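Local coordinates for acetylxylan esterase A (Aspergillus awamori, PDB 5X6S), which removes acetyl side groups from the backbone of acetylated xylans, as a secreted serine esterase of carbohydrate esterase family 1, at residues A[198-203]-A[253-258]; A[140-145]-A[259-264]; A[17-22]-A[96-101]. All blocks are in the same frame, centred on the assembly; numbering follows the deposited sequence.

All three contacts reach the central mixed sheet of this alpha/beta-hydrolase chain. Interaction 3 comes first in sequence and is complete before the other two begin. Interaction 2 opens next, and interaction 1 lies wholly within the chain between its two halves. Strands 138-142 and 193-199, from which interactions 2 and 1 start, are neighbours in the sheet. The centres of interactions 1 and 2 are about 10 Å apart, and Asp202 OD2 meets His259 ND1 between them. Together they hold the probable acid and base of the charge relay that serves Ser119. Interaction 3 sits on the other side of the chain's centre, about 31 Å and 22 Å from interactions 1 and 2 (centre to centre).

Interaction 1 (A[198-203]-A[253-258]); sequences HGSIDT and FATGVG
The acid loop of an alpha/beta-hydrolase leaves the sheet here, where parallel strands 193-199 and 249-254 end side by side. The loop after the first carries Asp202, the probable acid of the charge relay. The loop after the second leads to His259, its probable base. The last strand bonds are nearly straight. Ala254 N donates to His198 O at 2.8 Å, close to the C=O axis. Ser200 N donates to Ala254 O from above the carbonyl plane.

Past the strands, two tight turns lock together: type I at Gly199-Asp202 and type II at Ala254-Val257. Ser200 OG lies between its own N and carbonyl carbon (chi1 72°), which brings it to the second turn. There it accepts Gly256 N at 2.9 Å, with the N-H pointing almost straight at it. Gly256 sits in this turn with a positive phi (86°), a conformation glycine adopts readily. Val257 O takes Ile201 N at 3.1 Å from above its plane. Gly199 CA lies 3.0 Å from Val257 O, a CA-H...O contact.

Phe253 turns its ring toward Ser200, whose N lies over one face. Ser200 CB touches CE2 of Phe253 at 3.4 Å. Tyr210 and Tyr211 also meet this ring. At the more open edge, Ile201 reaches along the second turn until its CD1 touches Gly256 O.

A water ties the loops together by accepting from Gly199 N and donating to Gly258 O and to Asp202 OD2, the last at 2.5 Å. OD2 also receives His259 ND1, while OD1 takes Thr204 N and Leu205 N. Four bonds thus grip the buried carboxylate. They fix its rotation and would be expected to keep it ionised, suited to orient and polarise the histidine.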
ATOM      1  N   HIS A 198      18.607  -6.663 -18.257  1.00 19.37           N
ATOM      2  CA  HIS A 198      19.921  -6.092 -18.536  1.00 19.42           C
ATOM      3  C   HIS A 198      20.491  -6.808 -19.765  1.00 20.44           C
ATOM      4  O   HIS A 198      20.182  -7.970 -19.996  1.00 21.02           O
ATOM      5  CB  HIS A 198      20.877  -6.236 -17.347  1.00 18.84           C
ATOM      6  CG  HIS A 198      21.831  -5.092 -17.179  1.00 19.74           C
ATOM      7  ND1 HIS A 198      21.672  -4.143 -16.198  1.00 21.21           N
ATOM      8  CD2 HIS A 198      22.912  -4.697 -17.903  1.00 20.26           C
ATOM      9  CE1 HIS A 198      22.590  -3.207 -16.322  1.00 22.87           C
ATOM     10  NE2 HIS A 198      23.376  -3.534 -17.337  1.00 22.54           N
ATOM     11  N   GLY A 199      21.334  -6.110 -20.513  1.00 22.27           N
ATOM     12  CA  GLY A 199      21.987  -6.710 -21.692  1.00 23.31           C
ATOM     13  C   GLY A 199      23.428  -7.122 -21.406  1.00 23.11           C
ATOM     14  O   GLY A 199      24.143  -6.417 -20.681  1.00 24.03           O
ATOM     15  N   SER A 200      23.856  -8.258 -21.978  1.00 24.71           N
ATOM     16  CA  SER A 200      25.190  -8.849 -21.703  1.00 25.51           C
ATOM     17  C   SER A 200      26.363  -8.032 -22.242  1.00 26.50           C
ATOM     18  O   SER A 200      27.486  -8.215 -21.833  1.00 25.80           O
ATOM     19  CB  SER A 200      25.280 -10.287 -22.238  1.00 26.02           C
ATOM     20  OG  SER A 200      25.338 -10.281 -23.653  1.00 24.78           O
ATOM     21  N   ILE A 201      26.101  -7.112 -23.166  1.00 26.90           N
ATOM     22  CA  ILE A 201      27.165  -6.333 -23.769  1.00 25.90           C
ATOM     23  C   ILE A 201      26.982  -4.854 -23.540  1.00 26.07           C
ATOM     24  O   ILE A 201      27.527  -3.996 -24.262  1.00 28.52           O
ATOM     25  CB  ILE A 201      27.386  -6.716 -25.259  1.00 27.97           C
ATOM     26  CG1 ILE A 201      26.142  -6.455 -26.095  1.00 28.26           C
ATOM     27  CG2 ILE A 201      27.794  -8.195 -25.347  1.00 25.58           C
ATOM     28  CD1 ILE A 201      26.433  -6.319 -27.589  1.00 31.91           C
ATOM     29  N   ASP A 202      26.272  -4.530 -22.457  1.00 25.87           N
ATOM     30  CA  ASP A 202      26.147  -3.137 -22.011  1.00 24.05           C
ATOM     31  C   ASP A 202      27.514  -2.598 -21.570  1.00 24.44           C
ATOM     32  O   ASP A 202      28.126  -3.144 -20.662  1.00 26.41           O
ATOM     33  CB  ASP A 202      25.160  -3.104 -20.846  1.00 24.11           C
ATOM     34  CG  ASP A 202      24.613  -1.711 -20.558  1.00 24.88           C
ATOM     35  OD1 ASP A 202      25.348  -0.696 -20.713  1.00 22.86           O
ATOM     36  OD2 ASP A 202      23.419  -1.658 -20.178  1.00 23.45           O
ATOM     37  N   THR A 203      27.971  -1.522 -22.193  1.00 25.00           N
ATOM     38  CA  THR A 203      29.221  -0.880 -21.841  1.00 26.57           C
ATOM     39  C   THR A 203      29.008   0.541 -21.308  1.00 27.65           C
ATOM     40  O   THR A 203      29.925   1.346 -21.303  1.00 26.31           O
ATOM     41  CB  THR A 203      30.183  -0.877 -23.066  1.00 28.82           C
ATOM     42  OG1 THR A 203      29.618  -0.120 -24.125  1.00 30.51           O
ATOM     43  CG2 THR A 203      30.410  -2.311 -23.558  1.00 29.18           C
ATOM     44  N   PHE A 253      18.120 -11.681 -18.491  1.00 23.57           N
ATOM     45  CA  PHE A 253      19.423 -11.315 -19.041  1.00 23.81           C
ATOM     46  C   PHE A 253      19.375 -11.505 -20.559  1.00 24.59           C
ATOM     47  O   PHE A 253      19.110 -12.620 -21.023  1.00 21.73           O
ATOM     48  CB  PHE A 253      20.563 -12.159 -18.423  1.00 22.89           C
ATOM     49  CG  PHE A 253      21.931 -11.564 -18.572  1.00 24.13           C
ATOM     50  CD1 PHE A 253      22.253 -10.342 -17.981  1.00 22.94           C
ATOM     51  CD2 PHE A 253      22.949 -12.262 -19.247  1.00 25.44           C
ATOM     52  CE1 PHE A 253      23.540  -9.831 -18.062  1.00 23.34           C
ATOM     53  CE2 PHE A 253      24.241 -11.741 -19.366  1.00 22.81           C
ATOM     54  CZ  PHE A 253      24.549 -10.516 -18.780  1.00 24.65           C
ATOM     55  N   ALA A 254      19.633 -10.415 -21.284  1.00 24.64           N
ATOM     56  CA  ALA A 254      19.554 -10.380 -22.769  1.00 24.64           C
ATOM     57  C   ALA A 254      20.956 -10.487 -23.403  1.00 24.61           C
ATOM     58  O   ALA A 254      21.703  -9.525 -23.491  1.00 23.76           O
ATOM     59  CB  ALA A 254      18.877  -9.090 -23.217  1.00 24.90           C
ATOM     60  N   THR A 255      21.314 -11.692 -23.831  1.00 25.07           N
ATOM     61  CA  THR A 255      22.604 -11.898 -24.467  1.00 26.10           C
ATOM     62  C   THR A 255      22.674 -11.237 -25.831  1.00 24.02           C
ATOM     63  O   THR A 255      21.761 -11.390 -26.664  1.00 23.45           O
ATOM     64  CB  THR A 255      22.936 -13.424 -24.576  1.00 26.18           C
ATOM     65  OG1 THR A 255      22.958 -13.980 -23.262  1.00 27.87           O
ATOM     66  CG2 THR A 255      24.276 -13.662 -25.271  1.00 28.15           C
ATOM     67  N   GLY A 256      23.750 -10.477 -26.019  1.00 23.96           N
ATOM     68  CA  GLY A 256      24.021  -9.729 -27.236  1.00 25.34           C
ATOM     69  C   GLY A 256      23.390  -8.354 -27.321  1.00 25.89           C
ATOM     70  O   GLY A 256      23.514  -7.684 -28.339  1.00 24.53           O
ATOM     71  N   VAL A 257      22.696  -7.937 -26.249  1.00 25.02           N
ATOM     72  CA  VAL A 257      22.039  -6.616 -26.185  1.00 23.41           C
ATOM     73  C   VAL A 257      22.856  -5.680 -25.287  1.00 24.96           C
ATOM     74  O   VAL A 257      23.406  -6.089 -24.236  1.00 26.04           O
ATOM     75  CB  VAL A 257      20.558  -6.750 -25.681  1.00 25.12           C
ATOM     76  CG1 VAL A 257      19.844  -5.392 -25.544  1.00 23.47           C
ATOM     77  CG2 VAL A 257      19.760  -7.690 -26.569  1.00 24.51           C
ATOM     78  N   GLY A 258      23.001  -4.445 -25.735  1.00 23.93           N
ATOM     79  CA  GLY A 258      23.698  -3.424 -24.980  1.00 26.73           C
ATOM     80  C   GLY A 258      22.773  -2.496 -24.177  1.00 25.02           C
ATOM     81  O   GLY A 258      21.765  -2.935 -23.597  1.00 23.86           O
TER
HETATM   82  O   HOH W   1      21.615  -3.236 -20.920  1.00 22.36           O

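Interaction 2 (A[140-145]-A[259-264]); sequences TVYSGV and HTVPIH
Two backbone N-H groups of 259-264 bond to side-chain hydroxyls at the end of strand 138-142. Val261 N points almost straight at Ser143 OG, at 3.0 Å. His264 N, at the N-cap of helix 265-272, donates to Tyr142 OH at 2.8 Å. Asp268 OD1 of that helix also bonds to this hydroxyl, so the phenol end is held from two residues. This is the histidine loop of the alpha/beta-hydrolase fold. His259 probably serves as the base of the charge relay, with NE2 on Ser119 OG.

Around these bonds the Tyr142 ring lies along the loop. CA of Ile263 sits over one face, 3.9 Å from the ring centroid, in a CH-pi contact. Ile263 CG2 touches CE2 of Tyr142, and Val261 CG1 lies 4.1 Å from its CD1. Tyr197 of the next strand stacks on the same ring. Nearer the catalytic site, Ser143 CB packs on Thr260, which follows a cis peptide bond. Thr260 CG2 lies over the centre of the His259 imidazole, 3.6 Å above its plane.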
ATOM      1  N   THR A 140       9.460  -2.739 -13.065  1.00 16.28           N
ATOM      2  CA  THR A 140      10.274  -3.342 -14.161  1.00 16.64           C
ATOM      3  C   THR A 140      11.446  -2.429 -14.415  1.00 16.35           C
ATOM      4  O   THR A 140      11.262  -1.228 -14.690  1.00 16.72           O
ATOM      5  CB  THR A 140       9.417  -3.625 -15.455  1.00 16.19           C
ATOM      6  OG1 THR A 140       8.395  -4.597 -15.171  1.00 17.89           O
ATOM      7  CG2 THR A 140      10.285  -4.164 -16.620  1.00 16.00           C
ATOM      8  N   VAL A 141      12.651  -2.969 -14.368  1.00 15.95           N
ATOM      9  CA  VAL A 141      13.894  -2.238 -14.485  1.00 16.94           C
ATOM     10  C   VAL A 141      14.560  -2.595 -15.817  1.00 18.19           C
ATOM     11  O   VAL A 141      14.909  -3.786 -16.051  1.00 18.95           O
ATOM     12  CB  VAL A 141      14.838  -2.548 -13.281  1.00 17.36           C
ATOM     13  CG1 VAL A 141      16.160  -1.856 -13.359  1.00 16.25           C
ATOM     14  CG2 VAL A 141      14.146  -2.222 -11.945  1.00 18.02           C
ATOM     15  N   TYR A 142      14.670  -1.603 -16.697  1.00 17.38           N
ATOM     16  CA  TYR A 142      15.384  -1.741 -17.993  1.00 18.39           C
ATOM     17  C   TYR A 142      16.808  -1.153 -17.929  1.00 17.59           C
ATOM     18  O   TYR A 142      17.033   0.046 -18.165  1.00 17.45           O
ATOM     19  CB  TYR A 142      14.587  -1.141 -19.178  1.00 16.76           C
ATOM     20  CG  TYR A 142      13.386  -1.937 -19.539  1.00 17.01           C
ATOM     21  CD1 TYR A 142      13.520  -3.146 -20.251  1.00 16.91           C
ATOM     22  CD2 TYR A 142      12.101  -1.536 -19.169  1.00 16.21           C
ATOM     23  CE1 TYR A 142      12.424  -3.913 -20.552  1.00 18.60           C
ATOM     24  CE2 TYR A 142      10.965  -2.333 -19.501  1.00 16.06           C
ATOM     25  CZ  TYR A 142      11.152  -3.496 -20.208  1.00 18.30           C
ATOM     26  OH  TYR A 142      10.115  -4.293 -20.561  1.00 18.64           O
ATOM     27  N   SER A 143      17.794  -2.016 -17.605  1.00 17.72           N
ATOM     28  CA  SER A 143      19.220  -1.586 -17.635  1.00 17.49           C
ATOM     29  C   SER A 143      19.533  -0.459 -16.664  1.00 18.26           C
ATOM     30  O   SER A 143      19.779   0.691 -17.063  1.00 19.00           O
ATOM     31  CB  SER A 143      19.649  -1.186 -19.052  1.00 17.37           C
ATOM     32  OG  SER A 143      19.273  -2.179 -20.011  1.00 19.06           O
ATOM     33  N   GLY A 144      19.485  -0.773 -15.378  1.00 19.94           N
ATOM     34  CA  GLY A 144      19.813   0.190 -14.345  1.00 20.73           C
ATOM     35  C   GLY A 144      20.984  -0.297 -13.476  1.00 21.24           C
ATOM     36  O   GLY A 144      21.794  -1.136 -13.900  1.00 20.93           O
ATOM     37  N   VAL A 145      21.052   0.226 -12.261  1.00 21.02           N
ATOM     38  CA  VAL A 145      21.991  -0.244 -11.220  1.00 20.82           C
ATOM     39  C   VAL A 145      21.183  -0.386  -9.947  1.00 22.52           C
ATOM     40  O   VAL A 145      20.093   0.174  -9.846  1.00 20.70           O
ATOM     41  CB  VAL A 145      23.209   0.676 -11.002  1.00 20.63           C
ATOM     42  CG1 VAL A 145      23.940   0.940 -12.305  1.00 19.75           C
ATOM     43  CG2 VAL A 145      22.827   1.980 -10.321  1.00 20.28           C
ATOM     44  N   HIS A 259      23.165  -1.243 -24.134  1.00 24.34           N
ATOM     45  CA  HIS A 259      22.447  -0.220 -23.385  1.00 25.76           C
ATOM     46  C   HIS A 259      21.465   0.487 -24.284  1.00 24.89           C
ATOM     47  O   HIS A 259      21.892   1.126 -25.235  1.00 24.60           O
ATOM     48  CB  HIS A 259      23.442   0.799 -22.816  1.00 25.76           C
ATOM     49  CG  HIS A 259      22.898   1.582 -21.662  1.00 26.36           C
ATOM     50  ND1 HIS A 259      22.663   1.026 -20.423  1.00 24.90           N
ATOM     51  CD2 HIS A 259      22.515   2.878 -21.573  1.00 26.78           C
ATOM     52  CE1 HIS A 259      22.167   1.951 -19.614  1.00 26.54           C
ATOM     53  NE2 HIS A 259      22.083   3.084 -20.283  1.00 26.64           N
ATOM     54  N   THR A 260      20.157   0.385 -24.047  1.00 23.74           N
ATOM     55  CA  THR A 260      19.502  -0.416 -23.005  1.00 23.63           C
ATOM     56  C   THR A 260      18.788  -1.612 -23.653  1.00 23.09           C
ATOM     57  O   THR A 260      18.715  -1.735 -24.884  1.00 22.78           O
ATOM     58  CB  THR A 260      18.386   0.427 -22.308  1.00 24.17           C
ATOM     59  OG1 THR A 260      17.485   0.909 -23.304  1.00 22.81           O
ATOM     60  CG2 THR A 260      18.949   1.612 -21.570  1.00 22.72           C
ATOM     61  N   VAL A 261      18.257  -2.489 -22.823  1.00 21.13           N
ATOM     62  CA  VAL A 261      17.342  -3.509 -23.265  1.00 20.72           C
ATOM     63  C   VAL A 261      16.057  -2.770 -23.681  1.00 20.54           C
ATOM     64  O   VAL A 261      15.494  -2.004 -22.880  1.00 19.76           O
ATOM     65  CB  VAL A 261      16.999  -4.522 -22.149  1.00 20.22           C
ATOM     66  CG1 VAL A 261      15.911  -5.493 -22.610  1.00 19.85           C
ATOM     67  CG2 VAL A 261      18.246  -5.299 -21.665  1.00 20.45           C
ATOM     68  N   PRO A 262      15.608  -2.979 -24.922  1.00 20.97           N
ATOM     69  CA  PRO A 262      14.382  -2.268 -25.379  1.00 21.14           C
ATOM     70  C   PRO A 262      13.197  -2.656 -24.510  1.00 21.66           C
ATOM     71  O   PRO A 262      13.118  -3.782 -24.073  1.00 21.14           O
ATOM     72  CB  PRO A 262      14.127  -2.812 -26.802  1.00 21.47           C
ATOM     73  CG  PRO A 262      15.232  -3.797 -27.099  1.00 23.28           C
ATOM     74  CD  PRO A 262      16.204  -3.857 -25.952  1.00 21.44           C
ATOM     75  N   ILE A 263      12.259  -1.734 -24.307  1.00 19.93           N
ATOM     76  CA  ILE A 263      11.099  -1.992 -23.502  1.00 19.62           C
ATOM     77  C   ILE A 263      10.236  -3.071 -24.147  1.00 20.98           C
ATOM     78  O   ILE A 263       9.957  -3.034 -25.348  1.00 20.97           O
ATOM     79  CB  ILE A 263      10.232  -0.706 -23.400  1.00 19.53           C
ATOM     80  CG1 ILE A 263      10.964   0.404 -22.671  1.00 19.15           C
ATOM     81  CG2 ILE A 263       8.903  -1.013 -22.716  1.00 19.91           C
ATOM     82  CD1 ILE A 263      10.292   1.759 -22.813  1.00 18.96           C
ATOM     83  N   HIS A 264       9.801  -4.050 -23.359  1.00 21.01           N
ATOM     84  CA  HIS A 264       8.902  -5.057 -23.817  1.00 19.97           C
ATOM     85  C   HIS A 264       7.552  -4.712 -23.180  1.00 20.95           C
ATOM     86  O   HIS A 264       7.173  -5.268 -22.145  1.00 20.78           O
ATOM     87  CB  HIS A 264       9.360  -6.464 -23.407  1.00 20.12           C
ATOM     88  CG  HIS A 264      10.579  -6.945 -24.135  1.00 18.67           C
ATOM     89  ND1 HIS A 264      11.752  -6.225 -24.197  1.00 20.82           N
ATOM     90  CD2 HIS A 264      10.785  -8.063 -24.870  1.00 20.04           C
ATOM     91  CE1 HIS A 264      12.636  -6.884 -24.929  1.00 21.46           C
ATOM     92  NE2 HIS A 264      12.071  -8.007 -25.341  1.00 21.01           N
TER

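Interaction 3 (A[17-22]-A[96-101])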
ATOM      1  N   VAL A  17      11.109  18.663  -9.589  1.00 17.68           N
ATOM      2  CA  VAL A  17      10.873  17.655 -10.613  1.00 16.51           C
ATOM      3  C   VAL A  17       9.596  18.018 -11.406  1.00 17.42           C
ATOM      4  O   VAL A  17       8.606  18.449 -10.791  1.00 17.86           O
ATOM      5  CB  VAL A  17      10.743  16.250  -9.958  1.00 16.73           C
ATOM      6  CG1 VAL A  17      10.653  15.156 -10.987  1.00 14.89           C
ATOM      7  CG2 VAL A  17      11.893  16.012  -9.001  1.00 15.87           C
ATOM      8  N   GLY A  18       9.587  17.819 -12.731  1.00 16.65           N
ATOM      9  CA  GLY A  18       8.340  18.006 -13.517  1.00 16.71           C
ATOM     10  C   GLY A  18       7.416  16.793 -13.461  1.00 16.28           C
ATOM     11  O   GLY A  18       7.891  15.668 -13.326  1.00 15.19           O
ATOM     12  N   MET A  19       6.113  17.007 -13.574  1.00 15.71           N
ATOM     13  CA  MET A  19       5.165  15.929 -13.607  1.00 16.75           C
ATOM     14  C   MET A  19       4.297  16.046 -14.851  1.00 15.71           C
ATOM     15  O   MET A  19       3.671  17.091 -15.055  1.00 17.03           O
ATOM     16  CB  MET A  19       4.264  15.945 -12.379  1.00 16.25           C
ATOM     17  CG  MET A  19       3.186  14.913 -12.425  1.00 17.31           C
ATOM     18  SD  MET A  19       2.142  14.926 -10.984  1.00 16.97           S
ATOM     19  CE  MET A  19       0.877  13.747 -11.443  1.00 19.12           C
ATOM     20  N   TYR A  20       4.294  15.020 -15.675  1.00 15.17           N
ATOM     21  CA  TYR A  20       3.398  14.943 -16.830  1.00 16.73           C
ATOM     22  C   TYR A  20       2.621  13.667 -16.751  1.00 17.68           C
ATOM     23  O   TYR A  20       3.177  12.612 -16.425  1.00 17.79           O
ATOM     24  CB  TYR A  20       4.141  15.014 -18.159  1.00 17.63           C
ATOM     25  CG  TYR A  20       4.967  16.286 -18.325  1.00 17.32           C
ATOM     26  CD1 TYR A  20       6.191  16.419 -17.714  1.00 18.46           C
ATOM     27  CD2 TYR A  20       4.493  17.350 -19.054  1.00 20.56           C
ATOM     28  CE1 TYR A  20       6.982  17.556 -17.879  1.00 19.71           C
ATOM     29  CE2 TYR A  20       5.259  18.506 -19.229  1.00 17.68           C
ATOM     30  CZ  TYR A  20       6.500  18.599 -18.629  1.00 20.14           C
ATOM     31  OH  TYR A  20       7.237  19.740 -18.729  1.00 21.84           O
ATOM     32  N   ILE A  21       1.331  13.724 -17.060  1.00 17.21           N
ATOM     33  CA  ILE A  21       0.503  12.516 -17.094  1.00 17.71           C
ATOM     34  C   ILE A  21      -0.219  12.300 -18.402  1.00 16.79           C
ATOM     35  O   ILE A  21      -0.660  13.257 -19.062  1.00 16.97           O
ATOM     36  CB  ILE A  21      -0.531  12.467 -15.953  1.00 18.15           C
ATOM     37  CG1 ILE A  21      -1.527  13.618 -16.042  1.00 19.44           C
ATOM     38  CG2 ILE A  21       0.171  12.567 -14.631  1.00 19.82           C
ATOM     39  CD1 ILE A  21      -2.665  13.442 -15.007  1.00 21.27           C
ATOM     40  N   TYR A  22      -0.313  11.040 -18.812  1.00 16.36           N
ATOM     41  CA  TYR A  22      -1.174  10.683 -19.905  1.00 16.65           C
ATOM     42  C   TYR A  22      -2.419  10.037 -19.337  1.00 17.08           C
ATOM     43  O   TYR A  22      -2.354   8.952 -18.751  1.00 15.42           O
ATOM     44  CB  TYR A  22      -0.523   9.755 -20.924  1.00 16.20           C
ATOM     45  CG  TYR A  22      -1.440   9.463 -22.097  1.00 15.75           C
ATOM     46  CD1 TYR A  22      -1.533  10.337 -23.180  1.00 16.45           C
ATOM     47  CD2 TYR A  22      -2.213   8.326 -22.135  1.00 16.52           C
ATOM     48  CE1 TYR A  22      -2.424  10.070 -24.259  1.00 17.62           C
ATOM     49  CE2 TYR A  22      -3.063   8.045 -23.193  1.00 15.65           C
ATOM     50  CZ  TYR A  22      -3.162   8.933 -24.267  1.00 17.72           C
ATOM     51  OH  TYR A  22      -4.007   8.638 -25.322  1.00 17.61           O
ATOM     52  N   ALA A  96       7.039  10.127  -5.618  1.00 13.24           N
ATOM     53  CA  ALA A  96       6.062   9.566  -4.688  1.00 12.94           C
ATOM     54  C   ALA A  96       4.801  10.440  -4.610  1.00 14.28           C
ATOM     55  O   ALA A  96       3.666   9.923  -4.680  1.00 14.97           O
ATOM     56  CB  ALA A  96       6.664   9.419  -3.331  1.00 14.75           C
ATOM     57  N   ASN A  97       4.990  11.749  -4.468  1.00 14.12           N
ATOM     58  CA  ASN A  97       3.900  12.698  -4.400  1.00 15.39           C
ATOM     59  C   ASN A  97       3.067  12.797  -5.678  1.00 14.93           C
ATOM     60  O   ASN A  97       1.833  13.032  -5.646  1.00 16.86           O
ATOM     61  CB  ASN A  97       4.428  14.052  -3.908  1.00 15.73           C
ATOM     62  CG  ASN A  97       4.926  14.009  -2.484  1.00 17.63           C
ATOM     63  OD1 ASN A  97       4.560  13.115  -1.721  1.00 18.50           O
ATOM     64  ND2 ASN A  97       5.805  14.943  -2.118  1.00 16.86           N
ATOM     65  N   MET A  98       3.696  12.602  -6.832  1.00 15.31           N
ATOM     66  CA  MET A  98       2.970  12.531  -8.096  1.00 15.16           C
ATOM     67  C   MET A  98       1.991  11.356  -8.072  1.00 15.52           C
ATOM     68  O   MET A  98       0.839  11.455  -8.558  1.00 15.13           O
ATOM     69  CB  MET A  98       3.934  12.303  -9.249  1.00 15.07           C
ATOM     70  CG  MET A  98       4.883  13.416  -9.493  1.00 15.08           C
ATOM     71  SD  MET A  98       6.072  13.071 -10.797  1.00 16.32           S
ATOM     72  CE  MET A  98       7.390  14.180 -10.398  1.00 14.16           C
ATOM     73  N   VAL A  99       2.457  10.230  -7.542  1.00 14.50           N
ATOM     74  CA  VAL A  99       1.628   9.063  -7.382  1.00 15.07           C
ATOM     75  C   VAL A  99       0.399   9.344  -6.538  1.00 15.04           C
ATOM     76  O   VAL A  99      -0.743   9.073  -6.952  1.00 13.69           O
ATOM     77  CB  VAL A  99       2.449   7.837  -6.890  1.00 14.63           C
ATOM     78  CG1 VAL A  99       1.529   6.712  -6.388  1.00 14.54           C
ATOM     79  CG2 VAL A  99       3.330   7.360  -7.993  1.00 15.36           C
ATOM     80  N   THR A 100       0.615   9.870  -5.329  1.00 15.69           N
ATOM     81  CA  THR A 100      -0.485  10.011  -4.405  1.00 16.68           C
ATOM     82  C   THR A 100      -1.484  11.047  -4.897  1.00 15.97           C
ATOM     83  O   THR A 100      -2.694  10.866  -4.699  1.00 16.44           O
ATOM     84  CB  THR A 100       0.000  10.329  -2.984  1.00 17.02           C
ATOM     85  OG1 THR A 100       0.650  11.608  -2.991  1.00 17.38           O
ATOM     86  CG2 THR A 100       0.941   9.186  -2.450  1.00 16.35           C
ATOM     87  N   TRP A 101      -0.993  12.093  -5.566  1.00 14.67           N
ATOM     88  CA  TRP A 101      -1.849  13.136  -6.161  1.00 15.97           C
ATOM     89  C   TRP A 101      -2.766  12.499  -7.211  1.00 16.49           C
ATOM     90  O   TRP A 101      -3.968  12.779  -7.237  1.00 16.31           O
ATOM     91  CB  TRP A 101      -1.031  14.242  -6.822  1.00 15.79           C
ATOM     92  CG  TRP A 101      -1.848  15.367  -7.391  1.00 18.34           C
ATOM     93  CD1 TRP A 101      -2.319  16.491  -6.731  1.00 18.64           C
ATOM     94  CD2 TRP A 101      -2.373  15.435  -8.706  1.00 17.59           C
ATOM     95  NE1 TRP A 101      -3.056  17.258  -7.578  1.00 19.86           N
ATOM     96  CE2 TRP A 101      -3.104  16.646  -8.803  1.00 19.98           C
ATOM     97  CE3 TRP A 101      -2.284  14.604  -9.824  1.00 18.23           C
ATOM     98  CZ2 TRP A 101      -3.741  17.032  -9.977  1.00 20.53           C
ATOM     99  CZ3 TRP A 101      -2.889  14.993 -10.977  1.00 20.69           C
ATOM    100  CH2 TRP A 101      -3.638  16.192 -11.043  1.00 20.66           C
TER
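Two methionines, Met19 and Met98, form the dense part of this contact between strand 18-23 and helix 91-106. The strand and helix segments run roughly alongside, at 38°, with their axes 9.8 Å apart. Met19 is fully extended, with CG anti to the backbone N (chi1 175°). Met98 has CG beside its backbone N (chi1 -65°) and is extended beyond. The two side chains reach toward each other, tip to tip. Met19 SD lies 3.5 Å from Met98 CG.

Beyond the sulfur, Met98 CE reaches the start of the strand. It meets Gly18 O at 3.3 Å and Val17 CG1 at 3.5 Å, the latter tighter than a usual carbon contact. Val17 and Met98 cross at about a right angle.

The Trp101 end is looser. Met19 CE touches CE3 of the indole at 3.7 Å, and its SD makes an oblique Met-aromatic contact, 5.3 Å from the centroid of the six-membered ring. Ile21 CD1 comes only to 4.3 Å from Trp101 CZ3, at the ring edge. Trp101 is partly exposed, and it packs against Ser104 of the second subunit.

The contact is largely apolar and lies away from the active site. It packs helix 91-106 against the sheet near its edge, where strand 18-23 runs between strands 3-7 and 63-68. Val7 of the outer strand touches Met19 and Trp101, and Pro67 of the inner one touches Met98.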